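Local coordinates for soluble lytic transglycosylase B3 (Pseudomonas aeruginosa, PDB 5ANZ), which probably cleaves the glycan strands of peptidoglycan as a lytic transglycosylase in bacterial cell-wall turnover, and carries a bound calcium ion, at residues L360-S363 / Q364-L368; I386-N389 / T390-A393; F92-V96 / W97-E101; R395-Q398 / Q399-W403. All coordinates share one frame; numbering follows the deposited sequence.

Interaction 1: L360-S363 / Q364-L368; sequences LSRS and QRIEL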
loop_
_atom_site.group_PDB
_atom_site.type_symbol
_atom_site.label_atom_id
_atom_site.label_comp_id
_atom_site.label_asym_id
_atom_site.label_seq_id
_atom_site.Cartn_x
_atom_site.Cartn_y
_atom_site.Cartn_z
ATOM N N LEU A 360 17.713 4.797 -7.855
ATOM C CA LEU A 360 18.447 5.854 -7.180
ATOM C C LEU A 360 18.399 5.674 -5.666
ATOM O O LEU A 360 17.353 5.343 -5.108
ATOM C CB LEU A 360 17.882 7.223 -7.556
ATOM C CG LEU A 360 18.058 7.632 -9.014
ATOM C CD1 LEU A 360 17.522 9.037 -9.235
ATOM C CD2 LEU A 360 19.527 7.553 -9.403
ATOM N N SER A 361 19.531 5.896 -5.004
ATOM C CA SER A 361 19.551 5.910 -3.545
ATOM C C SER A 361 18.820 7.149 -3.034
ATOM O O SER A 361 18.474 8.042 -3.817
ATOM C CB SER A 361 20.984 5.890 -3.017
ATOM O OG SER A 361 21.645 7.106 -3.315
ATOM N N ARG A 362 18.584 7.205 -1.726
ATOM C CA ARG A 362 17.890 8.346 -1.137
ATOM C C ARG A 362 18.653 9.657 -1.373
ATOM O O ARG A 362 18.068 10.665 -1.781
ATOM C CB ARG A 362 17.671 8.136 0.360
ATOM C CG ARG A 362 16.861 9.246 1.001
ATOM C CD ARG A 362 16.792 9.102 2.508
ATOM N NE ARG A 362 16.138 10.257 3.120
ATOM C CZ ARG A 362 16.751 11.404 3.390
ATOM N NH1 ARG A 362 18.037 11.554 3.100
ATOM N NH2 ARG A 362 16.080 12.401 3.949
ATOM N N SER A 363 19.958 9.645 -1.126
ATOM C CA SER A 363 20.753 10.842 -1.350
ATOM C C SER A 363 20.772 11.171 -2.843
ATOM O O SER A 363 20.825 12.331 -3.222
ATOM C CB SER A 363 22.171 10.680 -0.808
ATOM O OG SER A 363 22.844 9.609 -1.437
ATOM N N GLN A 364 20.694 10.146 -3.686
ATOM C CA GLN A 364 20.670 10.368 -5.130
ATOM C C GLN A 364 19.370 11.005 -5.597
ATOM O O GLN A 364 19.370 11.788 -6.561
ATOM C CB GLN A 364 20.910 9.053 -5.877
ATOM C CG GLN A 364 22.376 8.653 -5.920
ATOM C CD GLN A 364 22.599 7.297 -6.556
ATOM O OE1 GLN A 364 21.681 6.484 -6.653
ATOM N NE2 GLN A 364 23.830 7.048 -6.994
ATOM N N ARG A 365 18.262 10.671 -4.940
ATOM C CA ARG A 365 16.984 11.288 -5.289
ATOM C C ARG A 365 16.993 12.776 -4.948
ATOM O O ARG A 365 16.437 13.607 -5.680
ATOM C CB ARG A 365 15.828 10.592 -4.576
ATOM C CG ARG A 365 15.573 9.159 -5.060
ATOM C CD ARG A 365 14.251 8.609 -4.535
ATOM N NE ARG A 365 14.211 8.522 -3.078
ATOM C CZ ARG A 365 14.625 7.468 -2.378
ATOM N NH1 ARG A 365 15.125 6.407 -2.998
ATOM N NH2 ARG A 365 14.541 7.478 -1.057
ATOM N N ILE A 366 17.618 13.112 -3.827
ATOM C CA ILE A 366 17.754 14.507 -3.427
ATOM C C ILE A 366 18.669 15.231 -4.388
ATOM O O ILE A 366 18.380 16.359 -4.817
ATOM C CB ILE A 366 18.293 14.618 -1.984
ATOM C CG1 ILE A 366 17.187 14.232 -1.004
ATOM C CG2 ILE A 366 18.820 16.027 -1.701
ATOM C CD1 ILE A 366 17.702 13.827 0.367
ATOM N N GLU A 367 19.769 14.576 -4.744
ATOM C CA GLU A 367 20.712 15.164 -5.682
ATOM C C GLU A 367 20.020 15.418 -7.016
ATOM O O GLU A 367 20.236 16.461 -7.638
ATOM C CB GLU A 367 21.933 14.266 -5.885
ATOM C CG GLU A 367 23.074 14.955 -6.624
ATOM C CD GLU A 367 24.234 14.024 -6.926
ATOM O OE1 GLU A 367 24.202 12.851 -6.490
ATOM O OE2 GLU A 367 25.181 14.470 -7.610
ATOM N N LEU A 368 19.198 14.461 -7.449
ATOM C CA LEU A 368 18.480 14.590 -8.716
ATOM C C LEU A 368 17.602 15.824 -8.718
ATOM O O LEU A 368 17.564 16.573 -9.704
ATOM C CB LEU A 368 17.623 13.350 -8.985
ATOM C CG LEU A 368 16.660 13.506 -10.172
ATOM C CD1 LEU A 368 17.445 13.685 -11.453
ATOM C CD2 LEU A 368 15.716 12.318 -10.267
HETATM O O HOH W 1 14.902 5.481 -6.066
#
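Gln364 reaches back over Ser361 at the start of helix 362-374, and the two residues form a capping box. The amide oxygen OE1 of Gln364 accepts from Ser361 N at 2.8 Å in a nearly straight bond (169°), while Ser361 OG takes the backbone N of Gln364 at 3.2 Å. Ser361 OG sits between its own N and carbonyl carbon (chi1 68°), which turns it toward the first turn of the helix; it also bonds Glu91. Leu360 crosses Gln364 at about a right angle, and beyond it CD1 of Leu360 meets CD2 of Leu368 at 3.9 Å. On another flank Arg365, bent at chi3, folds its guanidinium back so that one face lies over Arg362 CA, 3.4 Å above the plane. The two guanidinium planes stand nearly perpendicular, and that of Arg362 has Ile366 CD1 over one face, 3.6 Å from NH1. A water bridges Leu360 O, to which it donates at 2.6 Å, and Arg365 NH1; NE of Arg365 bonds Gly384 O. Leu360, Gln364 and Leu368 pack against helix 411-417, whereas Ser363 and Arg362 face the loop carrying Glu91, ahead of helix 96-103.

Interaction 2: I386-N389 / T390-A393; sequences IGAN and TRKA
Gly387 O receives the backbone N of Arg391 at 2.9 Å, the shortest hydrogen bond here and one running nearly along the C=O axis. It closes the first turn of helix 388-401, with Gly387 as N-cap; Lys392 N to Ala388 O and Ala393 N to Asn389 O continue the ladder. The Arg391 side chain curls back over this start: its bend at chi3 (-63°) lays one guanidinium face over the Gly387-Ala388 peptide, where Ala388 N stands 3.3 Å from the guanidinium plane, with Gly387 C on the same face. NH2 comes to 3.4 Å from Ala388 CA, and NH1 lies 3.3 Å from Ile386 O. The charge is met by Glu269, which forms a salt bridge with Arg391 NE. Ile386 packs beside this, crossing Thr390 at about a right angle with its CD1 3.8 Å from Thr390 CG2, while Ile386 CG2 touches the aliphatic CG of Arg391. Thr390 turns its OG1 to Gln369 of helix 362-374. Such a glycine-capped helix start, with a long side chain folded back over the first peptide, belongs here to the helical putative peptidoglycan-binding domain.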
loop_
_atom_site.group_PDB
_atom_site.type_symbol
_atom_site.label_atom_id
_atom_site.label_comp_id
_atom_site.label_asym_id
_atom_site.label_seq_id
_atom_site.Cartn_x
_atom_site.Cartn_y
_atom_site.Cartn_z
ATOM N N ILE A 386 10.066 11.294 -5.188
ATOM C CA ILE A 386 9.739 11.425 -6.602
ATOM C C ILE A 386 8.233 11.401 -6.803
ATOM O O ILE A 386 7.658 10.353 -7.094
ATOM C CB ILE A 386 10.363 10.305 -7.457
ATOM C CG1 ILE A 386 11.852 10.150 -7.151
ATOM C CG2 ILE A 386 10.122 10.577 -8.942
ATOM C CD1 ILE A 386 12.634 11.444 -7.199
ATOM N N GLY A 387 7.598 12.558 -6.648
ATOM C CA GLY A 387 6.165 12.671 -6.853
ATOM C C GLY A 387 5.833 13.315 -8.185
ATOM O O GLY A 387 6.690 13.441 -9.063
ATOM N N ALA A 388 4.579 13.732 -8.331
ATOM C CA ALA A 388 4.098 14.302 -9.586
ATOM C C ALA A 388 4.947 15.481 -10.061
ATOM O O ALA A 388 5.259 15.591 -11.250
ATOM C CB ALA A 388 2.653 14.729 -9.440
ATOM N N ASN A 389 5.301 16.372 -9.143
ATOM C CA ASN A 389 6.077 17.554 -9.503
ATOM C C ASN A 389 7.459 17.182 -10.016
ATOM O O ASN A 389 7.947 17.745 -10.993
ATOM C CB ASN A 389 6.209 18.498 -8.308
ATOM C CG ASN A 389 4.874 19.028 -7.834
ATOM O OD1 ASN A 389 3.939 19.185 -8.620
ATOM N ND2 ASN A 389 4.777 19.310 -6.539
ATOM N N THR A 390 8.097 16.234 -9.346
ATOM C CA THR A 390 9.421 15.811 -9.768
ATOM C C THR A 390 9.354 15.079 -11.107
ATOM O O THR A 390 10.226 15.248 -11.951
ATOM C CB THR A 390 10.085 14.917 -8.712
ATOM O OG1 THR A 390 10.210 15.653 -7.488
ATOM C CG2 THR A 390 11.459 14.497 -9.176
ATOM N N ARG A 391 8.312 14.283 -11.314
ATOM C CA ARG A 391 8.180 13.561 -12.571
ATOM C C ARG A 391 8.017 14.548 -13.723
ATOM O O ARG A 391 8.536 14.339 -14.821
ATOM C CB ARG A 391 7.001 12.577 -12.515
ATOM C CG ARG A 391 7.284 11.365 -11.633
ATOM C CD ARG A 391 6.260 10.258 -11.830
ATOM N NE ARG A 391 4.920 10.689 -11.444
ATOM C CZ ARG A 391 4.423 10.574 -10.218
ATOM N NH1 ARG A 391 5.153 10.036 -9.246
ATOM N NH2 ARG A 391 3.190 10.996 -9.963
ATOM N N LYS A 392 7.310 15.636 -13.456
ATOM C CA LYS A 392 7.130 16.692 -14.441
ATOM C C LYS A 392 8.486 17.264 -14.854
ATOM O O LYS A 392 8.781 17.440 -16.042
ATOM C CB LYS A 392 6.231 17.788 -13.867
ATOM C CG LYS A 392 5.577 18.677 -14.896
ATOM C CD LYS A 392 4.585 19.623 -14.233
ATOM C CE LYS A 392 3.878 20.485 -15.263
ATOM N NZ LYS A 392 3.094 19.660 -16.228
ATOM N N ALA A 393 9.314 17.541 -13.852
ATOM C CA ALA A 393 10.638 18.096 -14.073
ATOM C C ALA A 393 11.516 17.094 -14.791
ATOM O O ALA A 393 12.289 17.446 -15.678
ATOM C CB ALA A 393 11.265 18.489 -12.754
#

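Interaction 3: F92-V96 / W97-E101; sequences FTRPV and WKYLE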
loop_
_atom_site.group_PDB
_atom_site.type_symbol
_atom_site.label_atom_id
_atom_site.label_comp_id
_atom_site.label_asym_id
_atom_site.label_seq_id
_atom_site.Cartn_x
_atom_site.Cartn_y
_atom_site.Cartn_z
ATOM N N PHE A 92 19.062 2.914 0.512
ATOM C CA PHE A 92 18.832 2.132 -0.699
ATOM C C PHE A 92 17.477 1.432 -0.689
ATOM O O PHE A 92 16.954 1.072 0.367
ATOM C CB PHE A 92 19.949 1.100 -0.883
ATOM C CG PHE A 92 21.325 1.700 -0.896
ATOM C CD1 PHE A 92 21.842 2.250 -2.056
ATOM C CD2 PHE A 92 22.102 1.724 0.255
ATOM C CE1 PHE A 92 23.106 2.809 -2.072
ATOM C CE2 PHE A 92 23.365 2.281 0.246
ATOM C CZ PHE A 92 23.870 2.825 -0.919
ATOM N N THR A 93 16.912 1.254 -1.879
ATOM C CA THR A 93 15.686 0.481 -2.043
ATOM C C THR A 93 15.867 -0.526 -3.175
ATOM O O THR A 93 16.744 -0.363 -4.025
ATOM C CB THR A 93 14.469 1.383 -2.335
ATOM O OG1 THR A 93 14.694 2.121 -3.542
ATOM C CG2 THR A 93 14.237 2.357 -1.185
ATOM N N ARG A 94 15.049 -1.572 -3.180
ATOM C CA ARG A 94 15.145 -2.596 -4.210
ATOM C C ARG A 94 14.329 -2.211 -5.444
ATOM O O ARG A 94 13.286 -1.567 -5.326
ATOM C CB ARG A 94 14.686 -3.947 -3.656
ATOM C CG ARG A 94 13.473 -3.864 -2.740
ATOM C CD ARG A 94 13.617 -4.803 -1.549
ATOM N NE ARG A 94 13.558 -6.210 -1.933
ATOM C CZ ARG A 94 12.510 -6.998 -1.714
ATOM N NH1 ARG A 94 11.434 -6.513 -1.105
ATOM N NH2 ARG A 94 12.536 -8.267 -2.095
ATOM N N PRO A 95 14.809 -2.594 -6.636
ATOM C CA PRO A 95 14.047 -2.309 -7.857
ATOM C C PRO A 95 12.688 -3.008 -7.808
ATOM O O PRO A 95 12.531 -3.986 -7.057
ATOM C CB PRO A 95 14.936 -2.867 -8.973
ATOM C CG PRO A 95 15.807 -3.878 -8.302
ATOM C CD PRO A 95 16.030 -3.369 -6.905
ATOM N N VAL A 96 11.719 -2.504 -8.570
ATOM C CA VAL A 96 10.363 -3.027 -8.498
ATOM C C VAL A 96 10.328 -4.512 -8.819
ATOM O O VAL A 96 9.595 -5.263 -8.186
ATOM C CB VAL A 96 9.400 -2.286 -9.449
ATOM C CG1 VAL A 96 8.032 -2.969 -9.457
ATOM C CG2 VAL A 96 9.264 -0.833 -9.036
ATOM N N TRP A 97 11.133 -4.942 -9.789
ATOM C CA TRP A 97 11.060 -6.336 -10.219
ATOM C C TRP A 97 11.459 -7.266 -9.069
ATOM O O TRP A 97 10.947 -8.382 -8.970
ATOM C CB TRP A 97 11.930 -6.580 -11.461
ATOM C CG TRP A 97 13.400 -6.695 -11.211
ATOM C CD1 TRP A 97 14.341 -5.726 -11.393
ATOM C CD2 TRP A 97 14.103 -7.859 -10.761
ATOM N NE1 TRP A 97 15.586 -6.210 -11.072
ATOM C CE2 TRP A 97 15.467 -7.517 -10.681
ATOM C CE3 TRP A 97 13.709 -9.155 -10.413
ATOM C CZ2 TRP A 97 16.436 -8.419 -10.266
ATOM C CZ3 TRP A 97 14.676 -10.053 -9.999
ATOM C CH2 TRP A 97 16.025 -9.680 -9.931
ATOM N N LYS A 98 12.351 -6.804 -8.190
ATOM C CA LYS A 98 12.765 -7.626 -7.048
ATOM C C LYS A 98 11.692 -7.609 -5.970
ATOM O O LYS A 98 11.411 -8.635 -5.345
ATOM C CB LYS A 98 14.112 -7.164 -6.478
ATOM C CG LYS A 98 15.303 -7.875 -7.129
ATOM C CD LYS A 98 16.649 -7.349 -6.644
ATOM C CE LYS A 98 17.805 -8.118 -7.288
ATOM N NZ LYS A 98 19.146 -7.542 -6.961
ATOM N N TYR A 99 11.079 -6.449 -5.762
ATOM C CA TYR A 99 9.933 -6.381 -4.864
ATOM C C TYR A 99 8.842 -7.357 -5.289
ATOM O O TYR A 99 8.323 -8.127 -4.476
ATOM C CB TYR A 99 9.373 -4.969 -4.827
ATOM C CG TYR A 99 8.108 -4.844 -4.013
ATOM C CD1 TYR A 99 8.151 -4.815 -2.626
ATOM C CD2 TYR A 99 6.863 -4.744 -4.631
ATOM C CE1 TYR A 99 6.996 -4.691 -1.877
ATOM C CE2 TYR A 99 5.701 -4.614 -3.887
ATOM C CZ TYR A 99 5.774 -4.588 -2.514
ATOM O OH TYR A 99 4.623 -4.470 -1.766
ATOM N N LEU A 100 8.508 -7.328 -6.576
ATOM C CA LEU A 100 7.469 -8.191 -7.108
ATOM C C LEU A 100 7.871 -9.657 -7.032
ATOM O O LEU A 100 7.025 -10.520 -6.795
ATOM C CB LEU A 100 7.145 -7.823 -8.561
ATOM C CG LEU A 100 6.370 -6.518 -8.725
ATOM C CD1 LEU A 100 6.265 -6.135 -10.200
ATOM C CD2 LEU A 100 4.990 -6.672 -8.097
ATOM N N GLU A 101 9.153 -9.937 -7.248
ATOM C CA GLU A 101 9.638 -11.313 -7.197
ATOM C C GLU A 101 9.422 -11.888 -5.799
ATOM O O GLU A 101 9.076 -13.061 -5.646
ATOM C CB GLU A 101 11.118 -11.391 -7.584
ATOM C CG GLU A 101 11.607 -12.792 -7.889
ATOM C CD GLU A 101 13.090 -12.838 -8.210
ATOM O OE1 GLU A 101 13.863 -12.078 -7.588
ATOM O OE2 GLU A 101 13.481 -13.633 -9.090
#
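The chain arrives extended through Phe92-Arg94 and turns into helix 96-103 at Pro95, the N-cap residue, whose O accepts Tyr99 N at 3.1 Å in the carbonyl plane and, weakly, Lys98 N. Val96 O then takes Leu100 N at 2.8 Å, so the first turn of this helix of the transglycosylase domain is closed from the backbone. The Pro95 ring lies alongside Trp97, both pointing the same way. Its CG comes 3.6 Å from Trp97 NE1 and its CB meets CD1, a contact made possible because Trp97 CG sits between its own N and carbonyl carbon (chi1 77°), which swings the indole back toward the helix start. The extended Lys98 chain passes obliquely beside the same proline, CD against CG, and Lys98 CG lies over one face of the indole. Pro95 is thus flanked by both side chains while also touching Asp357 and Pro359. Val96 and Leu100 run side by side, CG1 to CD1 at 3.7 Å, and Leu100 continues onto Trp353 and Ala335. Tyr99 packs on helix 330-343, its side chain about 11 Å from that of Tyr326, seen to bind N-acetyl-D-glucosamine in a structure of this protein, though no sugar is bound here. Arg94, bent at chi2 and chi3, crosses Tyr99 at about a right angle, with its guanidinium and the phenol ring planes 76° apart. One face of that guanidinium looks onto the backbone of the helix, where Tyr99 CA stands 3.9 Å above the plane, and NH1 reaches Tyr99 CD1 at 4.0 Å.

Interaction 4: R395-Q398 / Q399-W403; sequences RACQ and QEFGW
Cys397 and Phe401, one helical turn apart, make a sulfur-aromatic contact: SG lies 4.1 Å from the ring centroid and 36° off its normal, approaching obliquely on the CE2-CZ side, with CE2 at 3.5 Å. SG is anti to its own N (chi1 -170°), which carries it along the helix toward the ring. The carbonyl of Cys397 adds a second approach, its O standing 3.5 Å above one face of the phenyl, off-centre. Phe401 also has a cation-pi partner in Arg416, while its CB rests 3.6 Å above one face of the Trp403 indole. Backbone hydrogen bonds continue the helix through Gln399 N to Arg395 O, Glu400 N to Ala396 O and Phe401 N to Cys397 O. The ending is a Schellman motif: Trp403 N reaches Gln398 O at 2.8 Å from above the carbonyl plane, Gly402 N bonds Gln399 O weakly, and Gly402, with positive phi, is the C-prime residue. Trp403 CB is thereby brought to 4.1 Å from Gln398 CB. Of the polar ends, Glu400 pairs with Arg375 and His377, the buried Gln398 amide is taken up by Asp406 and Gly407 just past the helix end, and the Arg395 guanidinium by Glu269 and, through NE, by Ala405 O. The helix end itself is held by backbone bonds and by sulfur and aromatic packing, and the cation-pi partner of Phe401 probably adds an electrostatic share to the grip on helix 411-417.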
loop_
_atom_site.group_PDB
_atom_site.type_symbol
_atom_site.label_atom_id
_atom_site.label_comp_id
_atom_site.label_asym_id
_atom_site.label_seq_id
_atom_site.Cartn_x
_atom_site.Cartn_y
_atom_site.Cartn_z
ATOM N N ARG A 395 10.522 14.712 -16.825
ATOM C CA ARG A 395 10.088 14.621 -18.219
ATOM C C ARG A 395 10.615 15.788 -19.058
ATOM O O ARG A 395 11.009 15.601 -20.211
ATOM C CB ARG A 395 8.566 14.561 -18.303
ATOM C CG ARG A 395 7.990 13.304 -17.707
ATOM C CD ARG A 395 6.536 13.141 -18.115
ATOM N NE ARG A 395 6.099 11.763 -17.943
ATOM C CZ ARG A 395 5.426 11.315 -16.891
ATOM N NH1 ARG A 395 5.097 12.147 -15.909
ATOM N NH2 ARG A 395 5.076 10.033 -16.834
ATOM N N ALA A 396 10.631 16.988 -18.489
ATOM C CA ALA A 396 11.141 18.145 -19.231
ATOM C C ALA A 396 12.634 17.973 -19.514
ATOM O O ALA A 396 13.130 18.318 -20.591
ATOM C CB ALA A 396 10.898 19.434 -18.463
ATOM N N CYS A 397 13.345 17.421 -18.532
ATOM C CA CYS A 397 14.773 17.213 -18.677
ATOM C C CYS A 397 15.064 16.116 -19.697
ATOM O O CYS A 397 15.978 16.247 -20.523
ATOM C CB CYS A 397 15.394 16.872 -17.324
ATOM S SG CYS A 397 17.190 16.867 -17.340
ATOM N N GLN A 398 14.284 15.039 -19.649
ATOM C CA GLN A 398 14.451 13.952 -20.611
ATOM C C GLN A 398 14.253 14.472 -22.036
ATOM O O GLN A 398 15.032 14.161 -22.941
ATOM C CB GLN A 398 13.484 12.806 -20.298
ATOM C CG GLN A 398 13.831 12.080 -19.009
ATOM C CD GLN A 398 12.773 11.073 -18.595
ATOM O OE1 GLN A 398 11.576 11.365 -18.615
ATOM N NE2 GLN A 398 13.214 9.877 -18.210
ATOM N N GLN A 399 13.222 15.288 -22.227
ATOM C CA GLN A 399 12.950 15.874 -23.535
ATOM C C GLN A 399 14.096 16.781 -23.984
ATOM O O GLN A 399 14.438 16.816 -25.165
ATOM C CB GLN A 399 11.623 16.638 -23.505
ATOM C CG GLN A 399 10.414 15.709 -23.447
ATOM C CD GLN A 399 9.143 16.394 -22.976
ATOM O OE1 GLN A 399 9.176 17.270 -22.113
ATOM N NE2 GLN A 399 8.010 15.988 -23.541
ATOM N N GLU A 400 14.699 17.499 -23.044
ATOM C CA GLU A 400 15.834 18.357 -23.367
ATOM C C GLU A 400 17.002 17.539 -23.910
ATOM O O GLU A 400 17.724 17.983 -24.811
ATOM C CB GLU A 400 16.278 19.153 -22.140
ATOM C CG GLU A 400 17.376 20.163 -22.450
ATOM C CD GLU A 400 17.712 21.057 -21.272
ATOM O OE1 GLU A 400 17.209 20.797 -20.161
ATOM O OE2 GLU A 400 18.482 22.023 -21.459
ATOM N N PHE A 401 17.172 16.343 -23.354
ATOM C CA PHE A 401 18.219 15.421 -23.778
ATOM C C PHE A 401 17.799 14.600 -24.998
ATOM O O PHE A 401 18.624 13.920 -25.608
ATOM C CB PHE A 401 18.591 14.478 -22.627
ATOM C CG PHE A 401 19.206 15.168 -21.439
ATOM C CD1 PHE A 401 19.826 16.401 -21.571
ATOM C CD2 PHE A 401 19.162 14.576 -20.179
ATOM C CE1 PHE A 401 20.398 17.036 -20.471
ATOM C CE2 PHE A 401 19.735 15.205 -19.075
ATOM C CZ PHE A 401 20.350 16.436 -19.223
ATOM N N GLY A 402 16.516 14.657 -25.347
ATOM C CA GLY A 402 15.999 13.905 -26.479
ATOM C C GLY A 402 15.646 12.473 -26.126
ATOM O O GLY A 402 15.513 11.617 -27.007
ATOM N N TRP A 403 15.502 12.219 -24.831
ATOM C CA TRP A 403 15.158 10.898 -24.321
ATOM C C TRP A 403 13.648 10.720 -24.239
ATOM O O TRP A 403 12.913 11.699 -24.156
ATOM C CB TRP A 403 15.752 10.681 -22.932
ATOM C CG TRP A 403 17.248 10.726 -22.832
ATOM C CD1 TRP A 403 18.141 10.991 -23.826
ATOM C CD2 TRP A 403 18.018 10.487 -21.653
ATOM N NE1 TRP A 403 19.426 10.935 -23.335
ATOM C CE2 TRP A 403 19.375 10.625 -22.001
ATOM C CE3 TRP A 403 17.690 10.169 -20.331
ATOM C CZ2 TRP A 403 20.404 10.458 -21.077
ATOM C CZ3 TRP A 403 18.714 10.001 -19.414
ATOM C CH2 TRP A 403 20.055 10.146 -19.792
#

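In the fold
In chain order the contacts run 3, 1, 2, 4. Interaction 3 begins a helix of the transglycosylase domain; the other three lie in the putative peptidoglycan-binding domain, on helix 362-374 (interaction 1) and on helix 388-401, which opens with interaction 2 and ends with interaction 4, their centres about 13 Å apart. Interactions 1 and 2, also about 13 Å between centres, touch where Arg365 CD meets Ile386 CG1 at 3.9 Å, bringing helix 362-374 against the loop that leads into helix 388-401. Interactions 3 and 4 are the most distant, about 26 Å between centres. Through Ser361 CB and Phe92 CE1, interactions 1 and 3 meet where the transglycosylase and peptidoglycan-binding family regions pack together.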